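Local coordinates for protein cycloalternan-forming enzyme (Listeria monocytogenes serovar 1/2a, PDB 5F7U) that is a multidomain enzyme of glycosyl hydrolase family 31, built around a TIM barrel with beta-sandwich domains and a family 6 carbohydrate-binding module, at residues V271-Q276 and R283-V288; V267-Y272 and F305-Q310; Y251-R256 and P289-A294; R559-T564 and G588-Q593. The protein carries 1 engineered substitution. All blocks are in the same frame, centred on the assembly; numbering follows the deposited sequence.

Contact 1. Residues V271-Q276 and R283-V288. With GLC (alpha-D-glucopyranose), chain F.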
loop_
_atom_site.group_PDB
_atom_site.type_symbol
_atom_site.label_atom_id
_atom_site.label_comp_id
_atom_site.label_asym_id
_atom_site.label_seq_id
_atom_site.Cartn_x
_atom_site.Cartn_y
_atom_site.Cartn_z
ATOM N N VAL A 271 11.158 9.193 8.059
ATOM C CA VAL A 271 11.617 7.870 7.621
ATOM C C VAL A 271 12.609 7.303 8.639
ATOM O O VAL A 271 13.455 8.032 9.180
ATOM C CB VAL A 271 12.233 7.879 6.198
ATOM C CG1 VAL A 271 11.206 8.366 5.159
ATOM C CG2 VAL A 271 13.538 8.677 6.125
ATOM N N TYR A 272 12.496 6.004 8.902
ATOM C CA TYR A 272 13.370 5.384 9.884
ATOM C C TYR A 272 13.506 3.904 9.602
ATOM O O TYR A 272 12.547 3.267 9.162
ATOM C CB TYR A 272 12.845 5.638 11.308
ATOM C CG TYR A 272 13.870 5.394 12.379
ATOM C CD1 TYR A 272 14.782 6.395 12.760
ATOM C CD2 TYR A 272 13.918 4.171 13.019
ATOM C CE1 TYR A 272 15.725 6.148 13.765
ATOM C CE2 TYR A 272 14.851 3.906 13.998
ATOM C CZ TYR A 272 15.742 4.886 14.369
ATOM O OH TYR A 272 16.635 4.532 15.362
ATOM N N ASN A 273 14.713 3.382 9.812
ATOM C CA ASN A 273 14.951 1.943 9.694
ATOM C C ASN A 273 14.760 1.264 11.066
ATOM O O ASN A 273 15.702 1.207 11.878
ATOM C CB ASN A 273 16.356 1.668 9.095
ATOM C CG ASN A 273 16.723 0.179 9.131
ATOM O OD1 ASN A 273 15.851 -0.660 9.266
ATOM N ND2 ASN A 273 18.015 -0.138 9.039
ATOM N N GLU A 274 13.533 0.774 11.321
ATOM C CA GLU A 274 13.192 0.096 12.592
ATOM C C GLU A 274 12.992 -1.384 12.335
ATOM O O GLU A 274 12.058 -1.771 11.647
ATOM C CB GLU A 274 11.915 0.688 13.237
ATOM C CG GLU A 274 11.582 0.090 14.621
ATOM C CD GLU A 274 12.641 0.417 15.681
ATOM O OE1 GLU A 274 13.381 1.405 15.516
ATOM O OE2 GLU A 274 12.755 -0.332 16.676
ATOM N N TYR A 275 13.889 -2.195 12.887
ATOM C CA TYR A 275 13.882 -3.644 12.639
ATOM C C TYR A 275 12.837 -4.346 13.515
ATOM O O TYR A 275 12.871 -4.202 14.742
ATOM C CB TYR A 275 15.293 -4.139 12.935
ATOM C CG TYR A 275 15.546 -5.616 12.768
ATOM C CD1 TYR A 275 15.669 -6.186 11.494
ATOM C CD2 TYR A 275 15.730 -6.433 13.888
ATOM C CE1 TYR A 275 15.930 -7.555 11.346
ATOM C CE2 TYR A 275 15.998 -7.791 13.754
ATOM C CZ TYR A 275 16.103 -8.341 12.477
ATOM O OH TYR A 275 16.357 -9.705 12.342
ATOM N N GLN A 276 11.907 -5.080 12.884
ATOM C CA GLN A 276 10.951 -5.983 13.572
ATOM C C GLN A 276 9.819 -5.375 14.413
ATOM O O GLN A 276 8.741 -5.966 14.494
ATOM C CB GLN A 276 11.680 -7.017 14.450
ATOM C CG GLN A 276 12.503 -8.052 13.695
ATOM C CD GLN A 276 13.162 -9.091 14.628
ATOM O OE1 GLN A 276 13.865 -9.991 14.170
ATOM N NE2 GLN A 276 12.934 -8.973 15.916
ATOM N N ARG A 283 6.917 3.304 14.087
ATOM C CA ARG A 283 7.905 3.838 13.135
ATOM C C ARG A 283 7.682 3.243 11.745
ATOM O O ARG A 283 6.904 2.291 11.592
ATOM C CB ARG A 283 9.324 3.598 13.635
ATOM C CG ARG A 283 9.580 4.342 14.948
ATOM C CD ARG A 283 10.923 3.993 15.531
ATOM N NE ARG A 283 11.036 4.576 16.866
ATOM C CZ ARG A 283 12.113 4.500 17.630
ATOM N NH1 ARG A 283 13.210 3.846 17.201
ATOM N NH2 ARG A 283 12.084 5.072 18.846
ATOM N N THR A 284 8.333 3.828 10.743
ATOM C CA THR A 284 8.186 3.375 9.365
ATOM C C THR A 284 9.335 3.813 8.473
ATOM O O THR A 284 9.971 4.860 8.713
ATOM C CB THR A 284 6.862 3.830 8.727
ATOM O OG1 THR A 284 6.752 3.250 7.411
ATOM C CG2 THR A 284 6.743 5.385 8.628
ATOM N N TYR A 285 9.563 3.002 7.443
ATOM C CA TYR A 285 10.553 3.295 6.415
ATOM C C TYR A 285 10.017 4.276 5.387
ATOM O O TYR A 285 10.786 4.861 4.634
ATOM C CB TYR A 285 10.868 2.024 5.630
ATOM C CG TYR A 285 11.197 0.791 6.435
ATOM C CD1 TYR A 285 12.510 0.551 6.869
ATOM C CD2 TYR A 285 10.197 -0.179 6.700
ATOM C CE1 TYR A 285 12.832 -0.609 7.563
ATOM C CE2 TYR A 285 10.514 -1.340 7.399
ATOM C CZ TYR A 285 11.823 -1.533 7.827
ATOM O OH TYR A 285 12.112 -2.669 8.495
ATOM N N LEU A 286 8.695 4.410 5.316
ATOM C CA LEU A 286 8.067 5.102 4.187
ATOM C C LEU A 286 6.979 5.997 4.771
ATOM O O LEU A 286 5.908 5.527 5.136
ATOM C CB LEU A 286 7.510 4.063 3.186
ATOM C CG LEU A 286 7.266 4.516 1.736
ATOM C CD1 LEU A 286 6.812 3.291 0.940
ATOM C CD2 LEU A 286 6.230 5.623 1.654
ATOM N N ALA A 287 7.301 7.285 4.882
ATOM C CA ALA A 287 6.460 8.256 5.607
ATOM C C ALA A 287 6.044 9.331 4.638
ATOM O O ALA A 287 6.888 9.915 3.958
ATOM C CB ALA A 287 7.244 8.876 6.757
ATOM N N VAL A 288 4.747 9.613 4.596
ATOM C CA VAL A 288 4.194 10.530 3.577
ATOM C C VAL A 288 3.260 11.491 4.301
ATOM O O VAL A 288 2.394 11.039 5.027
ATOM C CB VAL A 288 3.384 9.739 2.515
ATOM C CG1 VAL A 288 2.753 10.704 1.517
ATOM C CG2 VAL A 288 4.267 8.687 1.808
HETATM C C1 GLC F . 19.842 -4.869 9.998
HETATM C C2 GLC F . 19.650 -3.747 8.970
HETATM C C3 GLC F . 18.560 -4.099 7.947
HETATM C C4 GLC F . 18.894 -5.409 7.221
HETATM C C5 GLC F . 19.103 -6.494 8.303
HETATM C C6 GLC F . 19.541 -7.839 7.743
HETATM O O1 GLC F . 18.717 -4.926 10.886
HETATM O O2 GLC F . 19.293 -2.545 9.652
HETATM O O3 GLC F . 18.401 -3.014 7.035
HETATM O O4 GLC F . 17.819 -5.829 6.347
HETATM O O5 GLC F . 20.033 -6.142 9.352
HETATM O O6 GLC F . 18.376 -8.652 7.844
#

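Contact 2. Residues V267-Y272 and F305-Q310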
loop_
_atom_site.group_PDB
_atom_site.type_symbol
_atom_site.label_atom_id
_atom_site.label_comp_id
_atom_site.label_asym_id
_atom_site.label_seq_id
_atom_site.Cartn_x
_atom_site.Cartn_y
_atom_site.Cartn_z
ATOM N N VAL A 267 1.299 11.322 14.692
ATOM C CA VAL A 267 1.941 10.619 13.573
ATOM C C VAL A 267 3.147 11.422 13.111
ATOM O O VAL A 267 3.013 12.591 12.750
ATOM C CB VAL A 267 0.963 10.436 12.392
ATOM C CG1 VAL A 267 1.608 9.592 11.312
ATOM C CG2 VAL A 267 -0.343 9.786 12.852
ATOM N N GLU A 268 4.321 10.785 13.109
ATOM C CA GLU A 268 5.554 11.467 12.703
ATOM C C GLU A 268 5.837 11.161 11.239
ATOM O O GLU A 268 5.916 9.985 10.866
ATOM C CB GLU A 268 6.751 10.953 13.518
ATOM C CG GLU A 268 6.572 11.008 15.022
ATOM C CD GLU A 268 6.332 12.400 15.590
ATOM O OE1 GLU A 268 6.670 13.434 14.964
ATOM O OE2 GLU A 268 5.815 12.463 16.726
ATOM N N THR A 269 6.004 12.210 10.437
ATOM C CA THR A 269 6.432 12.056 9.063
ATOM C C THR A 269 7.962 12.036 9.076
ATOM O O THR A 269 8.625 13.066 8.984
ATOM C CB THR A 269 5.901 13.181 8.157
ATOM O OG1 THR A 269 4.503 13.375 8.418
ATOM C CG2 THR A 269 6.085 12.787 6.671
ATOM N N TYR A 270 8.507 10.843 9.240
ATOM C CA TYR A 270 9.935 10.699 9.501
ATOM C C TYR A 270 10.331 9.295 9.088
ATOM O O TYR A 270 9.908 8.309 9.717
ATOM C CB TYR A 270 10.182 10.868 11.009
ATOM C CG TYR A 270 11.636 10.939 11.417
ATOM C CD1 TYR A 270 12.382 12.128 11.237
ATOM C CD2 TYR A 270 12.254 9.852 12.054
ATOM C CE1 TYR A 270 13.709 12.212 11.648
ATOM C CE2 TYR A 270 13.574 9.928 12.469
ATOM C CZ TYR A 270 14.295 11.098 12.263
ATOM O OH TYR A 270 15.603 11.151 12.697
ATOM N N VAL A 271 11.158 9.193 8.059
ATOM C CA VAL A 271 11.617 7.870 7.621
ATOM C C VAL A 271 12.609 7.303 8.639
ATOM O O VAL A 271 13.455 8.032 9.180
ATOM C CB VAL A 271 12.233 7.879 6.198
ATOM C CG1 VAL A 271 11.206 8.366 5.159
ATOM C CG2 VAL A 271 13.538 8.677 6.125
ATOM N N TYR A 272 12.496 6.004 8.902
ATOM C CA TYR A 272 13.370 5.384 9.884
ATOM C C TYR A 272 13.506 3.904 9.602
ATOM O O TYR A 272 12.547 3.267 9.162
ATOM C CB TYR A 272 12.845 5.638 11.308
ATOM C CG TYR A 272 13.870 5.394 12.379
ATOM C CD1 TYR A 272 14.782 6.395 12.760
ATOM C CD2 TYR A 272 13.918 4.171 13.019
ATOM C CE1 TYR A 272 15.725 6.148 13.765
ATOM C CE2 TYR A 272 14.851 3.906 13.998
ATOM C CZ TYR A 272 15.742 4.886 14.369
ATOM O OH TYR A 272 16.635 4.532 15.362
ATOM N N PHE A 305 10.317 18.463 4.935
ATOM C CA PHE A 305 10.697 18.546 6.362
ATOM C C PHE A 305 9.835 17.602 7.203
ATOM O O PHE A 305 8.716 17.272 6.823
ATOM C CB PHE A 305 10.536 19.970 6.903
ATOM C CG PHE A 305 11.590 20.942 6.419
ATOM C CD1 PHE A 305 12.852 20.974 7.002
ATOM C CD2 PHE A 305 11.298 21.865 5.413
ATOM C CE1 PHE A 305 13.817 21.882 6.561
ATOM C CE2 PHE A 305 12.252 22.789 4.984
ATOM C CZ PHE A 305 13.524 22.790 5.544
ATOM N N HIS A 306 10.380 17.160 8.335
ATOM C CA HIS A 306 9.580 16.404 9.304
ATOM C C HIS A 306 8.324 17.191 9.715
ATOM O O HIS A 306 8.376 18.401 9.957
ATOM C CB HIS A 306 10.429 16.094 10.532
ATOM C CG HIS A 306 9.624 15.712 11.732
ATOM N ND1 HIS A 306 9.448 16.559 12.804
ATOM C CD2 HIS A 306 8.932 14.584 12.021
ATOM C CE1 HIS A 306 8.689 15.963 13.707
ATOM N NE2 HIS A 306 8.364 14.763 13.258
ATOM N N SER A 307 7.203 16.486 9.774
ATOM C CA SER A 307 5.971 17.029 10.328
ATOM C C SER A 307 5.401 16.026 11.342
ATOM O O SER A 307 5.691 14.803 11.285
ATOM C CB SER A 307 4.942 17.323 9.224
ATOM O OG SER A 307 4.711 16.180 8.401
ATOM N N GLN A 308 4.626 16.560 12.278
ATOM C CA GLN A 308 3.839 15.743 13.201
ATOM C C GLN A 308 2.365 16.045 13.006
ATOM O O GLN A 308 1.955 17.208 13.079
ATOM C CB GLN A 308 4.263 16.010 14.654
ATOM C CG GLN A 308 3.596 15.077 15.668
ATOM C CD GLN A 308 3.887 15.493 17.092
ATOM O OE1 GLN A 308 3.454 16.536 17.540
ATOM N NE2 GLN A 308 4.627 14.672 17.799
ATOM N N PHE A 309 1.577 14.993 12.756
ATOM C CA PHE A 309 0.124 15.106 12.643
ATOM C C PHE A 309 -0.496 14.636 13.949
ATOM O O PHE A 309 -0.384 13.460 14.324
ATOM C CB PHE A 309 -0.383 14.238 11.473
ATOM C CG PHE A 309 -0.099 14.823 10.115
ATOM C CD1 PHE A 309 1.138 14.600 9.465
ATOM C CD2 PHE A 309 -1.059 15.577 9.459
ATOM C CE1 PHE A 309 1.397 15.166 8.199
ATOM C CE2 PHE A 309 -0.819 16.123 8.185
ATOM C CZ PHE A 309 0.413 15.927 7.559
ATOM N N GLN A 310 -1.132 15.567 14.648
ATOM C CA GLN A 310 -1.749 15.292 15.926
ATOM C C GLN A 310 -3.232 15.017 15.676
ATOM O O GLN A 310 -4.026 15.948 15.558
ATOM C CB GLN A 310 -1.554 16.502 16.847
ATOM C CG GLN A 310 -0.077 16.805 17.089
ATOM C CD GLN A 310 0.146 18.089 17.859
ATOM O OE1 GLN A 310 -0.799 18.804 18.190
ATOM N NE2 GLN A 310 1.403 18.392 18.141
#

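Contact 3. Residues Y251-R256 and P289-A294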
loop_
_atom_site.group_PDB
_atom_site.type_symbol
_atom_site.label_atom_id
_atom_site.label_comp_id
_atom_site.label_asym_id
_atom_site.label_seq_id
_atom_site.Cartn_x
_atom_site.Cartn_y
_atom_site.Cartn_z
ATOM N N TYR A 251 -6.792 8.069 7.381
ATOM C CA TYR A 251 -6.081 6.967 6.744
ATOM C C TYR A 251 -4.852 7.440 6.009
ATOM O O TYR A 251 -4.787 8.585 5.590
ATOM C CB TYR A 251 -7.001 6.297 5.726
ATOM C CG TYR A 251 -8.342 5.870 6.279
ATOM C CD1 TYR A 251 -8.451 4.811 7.180
ATOM C CD2 TYR A 251 -9.517 6.505 5.855
ATOM C CE1 TYR A 251 -9.708 4.399 7.652
ATOM C CE2 TYR A 251 -10.767 6.102 6.316
ATOM C CZ TYR A 251 -10.854 5.048 7.210
ATOM O OH TYR A 251 -12.093 4.660 7.681
ATOM N N GLY A 252 -3.891 6.537 5.822
ATOM C CA GLY A 252 -2.730 6.809 4.988
ATOM C C GLY A 252 -1.502 7.147 5.811
ATOM O O GLY A 252 -1.069 6.345 6.613
ATOM N N PHE A 253 -0.982 8.366 5.620
ATOM C CA PHE A 253 0.259 8.851 6.259
ATOM C C PHE A 253 1.515 8.087 5.832
ATOM O O PHE A 253 2.520 8.055 6.555
ATOM C CB PHE A 253 0.160 8.887 7.798
ATOM C CG PHE A 253 -1.011 9.678 8.330
ATOM C CD1 PHE A 253 -2.256 9.072 8.523
ATOM C CD2 PHE A 253 -0.860 11.029 8.687
ATOM C CE1 PHE A 253 -3.332 9.780 9.049
ATOM C CE2 PHE A 253 -1.945 11.753 9.240
ATOM C CZ PHE A 253 -3.186 11.122 9.422
ATOM N N GLY A 254 1.466 7.486 4.646
ATOM C CA GLY A 254 2.530 6.570 4.243
ATOM C C GLY A 254 2.214 5.144 4.636
ATOM O O GLY A 254 1.058 4.710 4.562
ATOM N N GLU A 255 3.249 4.402 5.004
ATOM C CA GLU A 255 3.122 2.988 5.329
ATOM C C GLU A 255 3.164 2.878 6.863
ATOM O O GLU A 255 4.159 3.261 7.495
ATOM C CB GLU A 255 4.261 2.229 4.665
ATOM C CG GLU A 255 4.242 0.735 4.956
ATOM C CD GLU A 255 5.403 0.028 4.287
ATOM O OE1 GLU A 255 6.499 0.640 4.243
ATOM O OE2 GLU A 255 5.209 -1.105 3.805
ATOM N N ARG A 256 2.062 2.428 7.458
ATOM C CA ARG A 256 1.927 2.430 8.922
ATOM C C ARG A 256 1.590 1.027 9.402
ATOM O O ARG A 256 0.760 0.345 8.795
ATOM C CB ARG A 256 0.849 3.443 9.353
ATOM C CG ARG A 256 1.138 4.890 8.908
ATOM C CD ARG A 256 2.336 5.439 9.671
ATOM N NE ARG A 256 2.860 6.680 9.118
ATOM C CZ ARG A 256 3.813 7.397 9.684
ATOM N NH1 ARG A 256 4.326 7.037 10.868
ATOM N NH2 ARG A 256 4.232 8.505 9.090
ATOM N N PRO A 289 3.425 12.814 4.114
ATOM C CA PRO A 289 2.556 13.763 4.838
ATOM C C PRO A 289 1.222 13.999 4.099
ATOM O O PRO A 289 0.903 15.118 3.722
ATOM C CB PRO A 289 3.423 15.041 4.881
ATOM C CG PRO A 289 4.184 14.974 3.565
ATOM C CD PRO A 289 4.463 13.505 3.319
ATOM N N PHE A 290 0.481 12.912 3.888
ATOM C CA PHE A 290 -0.783 12.921 3.182
ATOM C C PHE A 290 -1.692 11.966 3.922
ATOM O O PHE A 290 -1.302 10.840 4.212
ATOM C CB PHE A 290 -0.582 12.418 1.745
ATOM C CG PHE A 290 -1.867 12.138 0.984
ATOM C CD1 PHE A 290 -2.873 13.116 0.828
ATOM C CD2 PHE A 290 -2.032 10.901 0.355
ATOM C CE1 PHE A 290 -4.036 12.841 0.095
ATOM C CE2 PHE A 290 -3.199 10.622 -0.388
ATOM C CZ PHE A 290 -4.190 11.589 -0.517
ATOM N N PHE A 291 -2.896 12.428 4.231
ATOM C CA PHE A 291 -3.928 11.535 4.736
ATOM C C PHE A 291 -5.242 11.705 4.000
ATOM O O PHE A 291 -5.507 12.751 3.406
ATOM C CB PHE A 291 -4.129 11.678 6.263
ATOM C CG PHE A 291 -4.818 12.956 6.704
ATOM C CD1 PHE A 291 -6.211 13.077 6.633
ATOM C CD2 PHE A 291 -4.076 14.017 7.236
ATOM C CE1 PHE A 291 -6.846 14.239 7.044
ATOM C CE2 PHE A 291 -4.711 15.177 7.663
ATOM C CZ PHE A 291 -6.093 15.290 7.563
ATOM N N VAL A 292 -6.059 10.664 4.053
ATOM C CA VAL A 292 -7.415 10.701 3.506
ATOM C C VAL A 292 -8.382 10.493 4.649
ATOM O O VAL A 292 -8.196 9.563 5.451
ATOM C CB VAL A 292 -7.606 9.597 2.444
ATOM C CG1 VAL A 292 -9.080 9.495 2.019
ATOM C CG2 VAL A 292 -6.712 9.860 1.237
ATOM N N SER A 293 -9.397 11.364 4.731
ATOM C CA SER A 293 -10.448 11.213 5.734
ATOM C C SER A 293 -11.675 10.592 5.112
ATOM O O SER A 293 -12.032 10.910 3.974
ATOM C CB SER A 293 -10.789 12.564 6.359
ATOM O OG SER A 293 -12.043 12.492 7.024
ATOM N N ALA A 294 -12.351 9.726 5.877
ATOM C CA ALA A 294 -13.620 9.185 5.438
ATOM C C ALA A 294 -14.732 10.253 5.362
ATOM O O ALA A 294 -15.813 9.979 4.846
ATOM C CB ALA A 294 -14.017 8.006 6.309
#

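Contact 4. Residues R559-T564 and G588-Q593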
loop_
_atom_site.group_PDB
_atom_site.type_symbol
_atom_site.label_atom_id
_atom_site.label_comp_id
_atom_site.label_asym_id
_atom_site.label_seq_id
_atom_site.Cartn_x
_atom_site.Cartn_y
_atom_site.Cartn_z
ATOM N N ARG A 559 16.335 14.452 4.879
ATOM C CA ARG A 559 16.192 13.099 5.437
ATOM C C ARG A 559 15.061 12.285 4.763
ATOM O O ARG A 559 15.308 11.149 4.313
ATOM C CB ARG A 559 16.034 13.066 6.957
ATOM C CG ARG A 559 15.869 11.617 7.415
ATOM C CD ARG A 559 15.884 11.470 8.899
ATOM N NE ARG A 559 15.622 10.081 9.285
ATOM C CZ ARG A 559 16.543 9.146 9.489
ATOM N NH1 ARG A 559 17.858 9.394 9.316
ATOM N NH2 ARG A 559 16.139 7.929 9.863
ATOM N N ASN A 560 13.849 12.845 4.674
ATOM C CA ASN A 560 12.731 12.091 4.105
ATOM C C ASN A 560 12.844 11.929 2.586
ATOM O O ASN A 560 12.396 10.923 2.018
ATOM C CB ASN A 560 11.383 12.728 4.461
ATOM C CG ASN A 560 11.060 12.623 5.953
ATOM O OD1 ASN A 560 11.674 11.841 6.693
ATOM N ND2 ASN A 560 10.070 13.391 6.396
ATOM N N ARG A 561 13.451 12.927 1.950
ATOM C CA ARG A 561 13.589 12.977 0.488
ATOM C C ARG A 561 14.661 12.045 -0.052
ATOM O O ARG A 561 14.493 11.451 -1.126
ATOM C CB ARG A 561 13.841 14.433 0.037
ATOM C CG ARG A 561 14.071 14.649 -1.474
ATOM C CD ARG A 561 12.991 14.029 -2.365
ATOM N NE ARG A 561 11.646 14.469 -1.993
ATOM C CZ ARG A 561 10.522 13.897 -2.420
ATOM N NH1 ARG A 561 10.562 12.841 -3.231
ATOM N NH2 ARG A 561 9.356 14.382 -2.019
ATOM N N TYR A 562 15.771 11.947 0.670
ATOM C CA TYR A 562 16.924 11.156 0.223
ATOM C C TYR A 562 16.576 9.757 -0.302
ATOM O O TYR A 562 17.010 9.404 -1.416
ATOM C CB TYR A 562 17.990 11.080 1.323
ATOM C CG TYR A 562 19.231 10.363 0.835
ATOM C CD1 TYR A 562 20.241 11.060 0.151
ATOM C CD2 TYR A 562 19.402 8.988 1.058
ATOM C CE1 TYR A 562 21.362 10.394 -0.320
ATOM C CE2 TYR A 562 20.531 8.313 0.591
ATOM C CZ TYR A 562 21.510 9.017 -0.085
ATOM O OH TYR A 562 22.632 8.360 -0.548
ATOM N N PRO A 563 15.801 8.945 0.475
ATOM C CA PRO A 563 15.530 7.613 -0.075
ATOM C C PRO A 563 14.846 7.615 -1.435
ATOM O O PRO A 563 15.172 6.755 -2.275
ATOM C CB PRO A 563 14.629 6.957 0.997
ATOM C CG PRO A 563 14.121 8.118 1.831
ATOM C CD PRO A 563 15.291 9.051 1.862
ATOM N N THR A 564 13.915 8.545 -1.662
ATOM C CA THR A 564 13.237 8.633 -2.962
ATOM C C THR A 564 14.156 9.150 -4.071
ATOM O O THR A 564 14.058 8.693 -5.218
ATOM C CB THR A 564 11.901 9.366 -2.815
ATOM O OG1 THR A 564 11.105 8.597 -1.921
ATOM C CG2 THR A 564 11.124 9.472 -4.145
ATOM N N GLY A 588 10.947 5.644 1.497
ATOM C CA GLY A 588 10.677 6.807 0.650
ATOM C C GLY A 588 9.677 7.771 1.251
ATOM O O GLY A 588 9.233 7.603 2.385
ATOM N N THR A 589 9.358 8.808 0.480
ATOM C CA THR A 589 8.346 9.773 0.910
ATOM C C THR A 589 7.396 10.051 -0.264
ATOM O O THR A 589 7.312 9.235 -1.184
ATOM C CB THR A 589 8.996 11.029 1.553
ATOM O OG1 THR A 589 7.971 11.821 2.172
ATOM C CG2 THR A 589 9.769 11.826 0.521
ATOM N N SER A 590 6.650 11.158 -0.225
ATOM C CA SER A 590 5.778 11.511 -1.358
ATOM C C SER A 590 6.551 11.465 -2.678
ATOM O O SER A 590 7.683 11.964 -2.770
ATOM C CB SER A 590 5.205 12.914 -1.176
ATOM O OG SER A 590 6.240 13.866 -1.185
ATOM N N GLY A 591 5.940 10.834 -3.684
ATOM C CA GLY A 591 6.593 10.597 -4.994
ATOM C C GLY A 591 7.251 9.231 -5.101
ATOM O O GLY A 591 7.613 8.818 -6.206
ATOM N N ALA A 592 7.410 8.521 -3.974
ATOM C CA ALA A 592 7.981 7.162 -4.011
ATOM C C ALA A 592 7.293 6.300 -5.071
ATOM O O ALA A 592 7.930 5.482 -5.734
ATOM C CB ALA A 592 7.841 6.495 -2.659
ATOM N N GLN A 593 5.989 6.505 -5.226
ATOM C CA GLN A 593 5.180 5.688 -6.130
ATOM C C GLN A 593 5.638 5.720 -7.591
ATOM O O GLN A 593 5.321 4.792 -8.332
ATOM C CB GLN A 593 3.697 6.086 -6.017
ATOM C CG GLN A 593 3.396 7.495 -6.535
ATOM C CD GLN A 593 3.497 8.584 -5.475
ATOM O OE1 GLN A 593 4.100 8.412 -4.418
ATOM N NE2 GLN A 593 2.883 9.722 -5.763
#

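Contact 1. Residues V271-Q276 and R283-V288
Glu-274 and Arg-283 form the charged pair, both partly exposed. Arg-283 runs extended alongside the Tyr-272 ring, and its NH1 lies 3.0 Å from Glu-274 OE1 in a salt bridge. Carboxylate and guanidinium are almost perpendicular (87°), and NH1 meets OE1 from above the carboxylate plane. The same NH1 comes within 3.6 Å of Tyr-272 CE2; the cation-pi attraction to this ring is long and at best weak, and Tyr-18 offers Arg-283 a second ring. Among backbone atoms, Tyr-272 N donates to Thr-284 O at 2.8 Å. Thr-284 OG1 accepts from Leu-286 N at 3.1 Å, closing an ST turn, and bonds Glu-255 O. The apolar end is small: Val-271 CG1 rests 4.3 Å from Ala-287 CB. The Tyr-285 ring runs alongside the 272-274 backbone, its CD1 3.6 Å from Tyr-272 O, its hydroxyl bonded to Gln-278 and Asp-602. Asn-273 and Tyr-275 face the bound alpha-D-glucopyranose, with Tyr-275 CD1 3.4 Å from its O1; this loop of the galactose mutarotase-like domain supplies part of a glycan pocket.

Contact 2. Residues V267-Y272 and F305-Q310
Glu-268 can be followed outward from the strand. Its CB passes 4.1 Å from His-306 NE2, and CG is set anti to the carbonyl carbon (chi1 -53°). A bend at chi2 (-60°) folds the chain back across the strand pair, bringing CD to 3.8 Å from Gln-308 CG. The two oxygens then part. OE1 takes the N-H of His-306 NE2 at 2.7 Å on its anti lone pair, with carboxylate and imidazole nearly coplanar. OE2 receives Gln-308 NE2, also at 2.7 Å, on its syn lone pair along an almost straight bond (170°); the Gln-308 amide in turn accepts from Gln-310 NE2, which steadies its rotation. Because His-306 ND1 bonds Asp-324, the ring lies between two carboxylates, which would favour its positively charged form.

On the other face of the sheet Val-267, Thr-269, Ser-307 and Phe-309 pack inward. Thr-269 OG1 and Ser-307 OG share a hydrogen bond of 2.8 Å, and OG1 also meets the edge of the Phe-309 ring, 3.6 Å from CE1. Val-267 and Phe-309 form an antiparallel hydrogen-bonded pair, Val-267 N reaching Phe-309 O at 2.7 Å.

Strand 318-327 flanks 307-311 on its far side, Pro-289 of strand 287-293 lies against the inner face, and Asn-560 of helix 555-577 bonds Thr-269 O.

Contact 3. Residues Y251-R256 and P289-A294
Three backbone hydrogen bonds join the segments. Tyr-251 N reaches Val-292 O at 2.8 Å and Val-292 N returns to Tyr-251 O at 2.9 Å, an antiparallel hydrogen-bonded pair; Phe-253 N then meets Phe-290 O at 2.9 Å, almost along the C=O axis. Gly-252 and Gly-254 take positive phi on either side of Phe-253, and there the strand turns its corner. Phe-253 carries the aromatic packing: Phe-291 CB stands over one face of its ring, 3.5 Å from the centroid, a CH-pi contact. The Phe-291 ring, with CG in the crowded position (chi1 72°), runs alongside, slid so far that the near-parallel rings barely overlap. Ala-294 CB touches the edge of the Tyr-251 ring, 3.8 Å from CE2, while the Tyr-251 hydroxyl bonds Arg-734 O. At the corner, Arg-256 grips Phe-253 O side-on by two hydrogen bonds, NE at 2.9 Å and NH2 at 3.1 Å. The antiparallel pairing, with the chain turning at Phe-253, is consistent with the beta-sandwich of the galactose mutarotase-like domain.

Contact 4. Residues R559-T564 and G588-Q593
The Arg-561 guanidinium has the methyl of Thr-589 over the centre of one face, CG2 standing 3.6 Å above the plane. At its edge both end nitrogens grip one carbonyl: NH1 and NH2 each lie 3.0 Å from Ser-590 O, NH1 nearly along the C=O axis and NH2 on a lone pair. NE completes the edge with a salt bridge to Asp-304. Two bends in the arginine chain, at chi2 (52°) and chi3 (54°), bring the group round from a CB that points away from the loop. The flat amide of Asn-560 works outside the pair, OD1 bonded to Val-271 N and ND2 to Thr-269 O.

Thr-564 presents OG1 to the loop, where it accepts from Thr-589 N at 3.0 Å along a fairly straight bond (159°). The same OG1 lies 3.2 Å from Gly-588 CA, so the chain passes very close to the helix. Asn-560 O is buried without a polar partner, because the helix is kinked and Thr-564 N makes no bond back to it; Thr-589 CG2 packs there at 3.2 Å. Thr-589 OG1 turns instead to Ala-287 O. From Thr-589 a type II turn, closed by Ala-592 N to Thr-589 O at 2.9 Å, leads to Ala-592.

Helix 555-577 follows barrel strand 534-536 and leads to strand 584-585; this loop runs on from there toward 597-599, with Tyr-350 of helix 343-354 against Ser-590.

How the contacts relate
Contacts 2, 3 and 4 are buried; contact 1 is partly buried, and carries a salt bridge and a loop facing the glycan. Contacts 1 to 3 belong to the mutarotase-like domain. Strand 287-293 runs through contacts 1 and 3, while Val-271 and Tyr-272 are common to contacts 1 and 2. Strand ladders dominate contacts 2 and 3, but contact 2 adds a chain of polar side chains where contact 3 adds aromatic rings. Contact 4, in the TIM barrel, joins a helix to a loop through a two-nitrogen arginine grip and a threonine hydroxyl. Its segments also bond to those of contacts 1 and 2: Arg-559 bonds Val-271 O, Asn-560 bonds Thr-269 O, and Thr-589 bonds Ala-287 O.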